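Local coordinates for protein-tyrosine-phosphatase (Shewanella sp., PDB 2Z72) that probably hydrolyses the phosphate ester of phosphotyrosine in proteins at low temperature, using a two-zinc centre of the calcineurin-like phosphoesterase kind, at residues 95-98 against 99-103; 62-65 against 66-69. One frame throughout, in Å; residues are numbered along the deposited sequence.

Contact 1. Residues 95-98 against 99-103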
loop_
_atom_site.group_PDB
_atom_site.type_symbol
_atom_site.label_atom_id
_atom_site.label_comp_id
_atom_site.label_asym_id
_atom_site.label_seq_id
_atom_site.Cartn_x
_atom_site.Cartn_y
_atom_site.Cartn_z
ATOM N N ILE A 95 -15.661 2.134 6.860
ATOM C CA ILE A 95 -15.049 2.442 5.587
ATOM C C ILE A 95 -15.631 1.531 4.511
ATOM O O ILE A 95 -15.737 1.918 3.346
ATOM C CB ILE A 95 -13.529 2.379 5.667
ATOM C CG1 ILE A 95 -12.944 3.149 6.850
ATOM C CG2 ILE A 95 -12.906 2.859 4.344
ATOM C CD1 ILE A 95 -13.323 4.617 6.880
ATOM N N ILE A 96 -16.034 0.324 4.927
ATOM C CA ILE A 96 -16.706 -0.628 4.076
ATOM C C ILE A 96 -18.060 -0.988 4.716
ATOM O O ILE A 96 -18.255 -0.720 5.922
ATOM C CB ILE A 96 -15.824 -1.861 3.810
ATOM C CG1 ILE A 96 -15.479 -2.672 5.057
ATOM C CG2 ILE A 96 -14.609 -1.434 3.023
ATOM C CD1 ILE A 96 -14.565 -3.820 4.796
ATOM N N ASP A 97 -18.940 -1.554 3.895
ATOM C CA ASP A 97 -20.300 -1.903 4.313
ATOM C C ASP A 97 -20.366 -3.309 4.821
ATOM O O ASP A 97 -19.357 -4.001 4.959
ATOM C CB ASP A 97 -21.320 -1.500 3.215
ATOM C CG ASP A 97 -21.194 -2.347 1.939
ATOM O OD1 ASP A 97 -21.692 -1.842 0.885
ATOM O OD2 ASP A 97 -20.573 -3.436 2.055
ATOM N N SER A 98 -21.644 -3.721 5.071
ATOM C CA SER A 98 -21.945 -5.008 5.559
ATOM C C SER A 98 -21.680 -6.124 4.534
ATOM O O SER A 98 -21.621 -7.273 4.977
ATOM C CB SER A 98 -23.387 -5.188 6.038
ATOM O OG SER A 98 -24.418 -4.971 5.095
ATOM N N ASP A 99 -21.500 -5.826 3.279
ATOM C CA ASP A 99 -21.083 -6.816 2.291
ATOM C C ASP A 99 -19.578 -6.792 2.099
ATOM O O ASP A 99 -18.964 -7.505 1.259
ATOM C CB ASP A 99 -21.878 -6.454 1.014
ATOM C CG ASP A 99 -23.370 -6.662 1.217
ATOM O OD1 ASP A 99 -24.180 -5.838 0.764
ATOM O OD2 ASP A 99 -23.765 -7.699 1.821
ATOM N N GLY A 100 -18.844 -5.905 2.785
ATOM C CA GLY A 100 -17.396 -5.803 2.586
ATOM C C GLY A 100 -16.932 -4.857 1.481
ATOM O O GLY A 100 -15.757 -4.901 1.064
ATOM N N ASN A 101 -17.860 -4.032 0.999
ATOM C CA ASN A 101 -17.614 -3.220 -0.174
ATOM C C ASN A 101 -17.368 -1.773 0.298
ATOM O O ASN A 101 -17.861 -1.339 1.348
ATOM C CB ASN A 101 -18.832 -3.291 -1.097
ATOM C CG ASN A 101 -19.011 -4.731 -1.600
ATOM O OD1 ASN A 101 -18.035 -5.401 -1.891
ATOM N ND2 ASN A 101 -20.239 -5.122 -1.694
ATOM N N TRP A 102 -16.676 -1.015 -0.536
ATOM C CA TRP A 102 -16.406 0.395 -0.293
ATOM C C TRP A 102 -17.717 1.123 0.137
ATOM O O TRP A 102 -18.747 1.025 -0.575
ATOM C CB TRP A 102 -15.935 1.077 -1.532
ATOM C CG TRP A 102 -15.593 2.524 -1.527
ATOM C CD1 TRP A 102 -16.441 3.532 -1.972
ATOM C CD2 TRP A 102 -14.395 3.152 -1.120
ATOM N NE1 TRP A 102 -15.788 4.718 -1.847
ATOM C CE2 TRP A 102 -14.541 4.543 -1.340
ATOM C CE3 TRP A 102 -13.197 2.722 -0.591
ATOM C CZ2 TRP A 102 -13.521 5.427 -1.049
ATOM C CZ3 TRP A 102 -12.166 3.592 -0.306
ATOM C CH2 TRP A 102 -12.351 4.955 -0.547
ATOM N N ALA A 103 -17.617 1.882 1.241
ATOM C CA ALA A 103 -18.714 2.625 1.770
ATOM C C ALA A 103 -18.278 4.051 2.094
ATOM O O ALA A 103 -18.948 4.734 2.860
ATOM C CB ALA A 103 -19.291 1.951 3.032
HETATM O O HOH W 1 -21.332 0.663 0.138
HETATM O O HOH W 2 -22.387 -3.299 -1.156
HETATM O O HOH W 3 -23.893 -8.667 4.658
HETATM O O HOH W 4 -24.297 -3.612 2.797
#
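Carboxylate oxygen OD2 of Asp97 is gripped by two backbone amides further round the same turn, N of Asp99 at 2.8 Å and N of Asn101 at 3.0 Å. They come from opposite faces of the carboxylate plane, each well out of that plane, and the bond from Asn101 is the straighter (165° at the hydrogen). With CG lodged between its own backbone N and carbonyl carbon (chi1 68°), Asp97 folds back over the turn it begins, an Asx turn built on a type I beta turn closed by Gly100 N to Asp97 O at 2.9 Å. Gly100 at positive phi (88°) and the bond from Asp97 N to Asn101 O (2.8 Å) make it a type I turn with a G1 bulge. Beyond it Ala103 N donates to Ile95 O at 2.8 Å, and Ile96 faces Trp102 as a non-hydrogen-bonded antiparallel pair. Asp97 OD1 accepts from two waters, one bound also to Trp102 O and the other to Asn101 ND2. Asn101 OD1 accepts from Gln135 NE2 of helix 122-138. Amides on one oxygen and waters on the other would be expected to favour the charged form of Asp97 despite the nearby carboxylate of Asp99, and to hold its rotation.

Contact 2. Residues 62-65 against 66-69; sequences IMPD and TYLG
The loop leading into edge strand 66-67 is joined to it by Tyr67, whose side chain reaches back to the backbone of Pro64. Its hydroxyl donates to Pro64 O, Tyr67 OH to O 2.7 Å, from above the carbonyl plane and not along a lone pair. Pro64 O lies at the edge of the ring, near its plane, 3.1 Å from Tyr67 CE2. CG of Tyr67 stands anti to its carbonyl carbon (chi1 -60°), which sends the ring back along the chain toward the proline.

The pyrrolidine ring and the phenol cross at about a right angle. Pro64 CD comes within 3.3 Å of Tyr67 OH, and Met63 CB lies near the same oxygen. The apolar touch is Pro64 CB on Tyr67 CZ at 3.9 Å. The phenol oxygen thus makes one hydrogen bond here amid aliphatic carbons. Beyond the loop the ring meets His144 edge-to-face and touches Met142, both of strand 142-145 in the other sheet.

Where the loop passes into the strand, neighbouring side chains join: Thr66 OG1 donates to Asp65 OD2 at 2.9 Å, on the anti side of the carboxylate and 22° out of its plane. Thr66 OG1 lies beside its own backbone N, which brings it to the carboxylate. The other oxygen, Asp65 OD1, takes a hydrogen bond from Asn225 ND2 of helix 221-231, so both carboxylate oxygens are engaged and the group is held against rotation.

Backbone bonds of Asp65 and Tyr67 with Lys199, and of Tyr67 with Asn201, lay this segment parallel to strand 197-200. The arrangement is that of a short edge strand of a mixed beta sheet, its entry closed by a side chain-to-backbone bond.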
loop_
_atom_site.group_PDB
_atom_site.type_symbol
_atom_site.label_atom_id
_atom_site.label_comp_id
_atom_site.label_asym_id
_atom_site.label_seq_id
_atom_site.Cartn_x
_atom_site.Cartn_y
_atom_site.Cartn_z
ATOM N N ILE A 62 -2.391 4.985 -14.644
ATOM C CA ILE A 62 -1.549 5.784 -13.739
ATOM C C ILE A 62 -2.289 7.058 -13.408
ATOM O O ILE A 62 -2.721 7.786 -14.306
ATOM C CB ILE A 62 -0.187 6.089 -14.366
ATOM C CG1 ILE A 62 0.609 4.816 -14.694
ATOM C CG2 ILE A 62 0.649 7.019 -13.494
ATOM C CD1 ILE A 62 1.772 5.003 -15.634
ATOM N N MET A 63 -2.423 7.338 -12.121
ATOM C CA MET A 63 -3.183 8.487 -11.621
ATOM C C MET A 63 -2.248 9.569 -11.150
ATOM O O MET A 63 -1.084 9.322 -10.809
ATOM C CB MET A 63 -4.070 8.011 -10.476
ATOM C CG MET A 63 -4.955 6.867 -10.894
ATOM S SD MET A 63 -6.041 7.111 -12.287
ATOM C CE MET A 63 -7.178 8.315 -11.699
ATOM N N PRO A 64 -2.775 10.782 -11.028
ATOM C CA PRO A 64 -1.961 11.892 -10.496
ATOM C C PRO A 64 -1.451 11.585 -9.104
ATOM O O PRO A 64 -1.963 10.762 -8.376
ATOM C CB PRO A 64 -2.940 13.080 -10.442
ATOM C CG PRO A 64 -4.061 12.733 -11.351
ATOM C CD PRO A 64 -4.133 11.224 -11.446
ATOM N N ASP A 65 -0.397 12.338 -8.757
ATOM C CA ASP A 65 0.196 12.255 -7.425
ATOM C C ASP A 65 -0.157 13.465 -6.543
ATOM O O ASP A 65 0.377 13.501 -5.424
ATOM C CB ASP A 65 1.704 12.006 -7.490
ATOM C CG ASP A 65 2.486 13.075 -8.210
ATOM O OD1 ASP A 65 3.526 12.736 -8.799
ATOM O OD2 ASP A 65 2.027 14.258 -8.158
ATOM N N THR A 66 -0.952 14.404 -7.027
ATOM C CA THR A 66 -1.278 15.620 -6.312
ATOM C C THR A 66 -2.734 15.897 -6.488
ATOM O O THR A 66 -3.232 15.775 -7.621
ATOM C CB THR A 66 -0.410 16.784 -6.847
ATOM O OG1 THR A 66 0.957 16.481 -6.595
ATOM C CG2 THR A 66 -0.784 18.083 -6.201
ATOM N N TYR A 67 -3.446 16.251 -5.411
ATOM C CA TYR A 67 -4.869 16.412 -5.385
ATOM C C TYR A 67 -5.251 17.624 -4.500
ATOM O O TYR A 67 -4.634 17.831 -3.434
ATOM C CB TYR A 67 -5.634 15.175 -4.793
ATOM C CG TYR A 67 -5.334 13.965 -5.638
ATOM C CD1 TYR A 67 -6.235 13.597 -6.628
ATOM C CD2 TYR A 67 -4.161 13.205 -5.501
ATOM C CE1 TYR A 67 -6.008 12.520 -7.436
ATOM C CE2 TYR A 67 -3.904 12.166 -6.349
ATOM C CZ TYR A 67 -4.844 11.800 -7.309
ATOM O OH TYR A 67 -4.630 10.754 -8.180
ATOM N N LEU A 68 -6.226 18.365 -4.938
ATOM C CA LEU A 68 -6.760 19.501 -4.222
ATOM C C LEU A 68 -8.216 19.266 -3.883
ATOM O O LEU A 68 -8.950 18.616 -4.643
ATOM C CB LEU A 68 -6.829 20.708 -5.134
ATOM C CG LEU A 68 -5.667 21.370 -5.837
ATOM C CD1 LEU A 68 -6.073 22.565 -6.734
ATOM C CD2 LEU A 68 -4.744 21.775 -4.714
ATOM N N GLY A 69 -8.660 19.869 -2.795
ATOM C CA GLY A 69 -10.071 19.924 -2.491
ATOM C C GLY A 69 -10.760 18.648 -2.109
ATOM O O GLY A 69 -11.950 18.476 -2.325
#

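In the fold
Along the chain contact 2 (62-69) comes first and contact 1 (95-103) follows, with strand 72-76 and helix 83-92 between them. Their centres lie 24 Å apart and their nearest atoms about 12 Å, so they do not touch. They lie at different sheets: 66-67 is an outermost strand of the six-stranded sheet, whereas the turn of contact 1 connects helix 83-92 to strand 108-111 of the eight-stranded sheet. The Tyr67 ring of contact 2 nevertheless reaches strand 142-145, which pairs with 108-111. The strand that contact 1 leads into is followed by zinc ligand Asp114, while contact 2 lies at the edge of the other sheet; neither supplies a ligand.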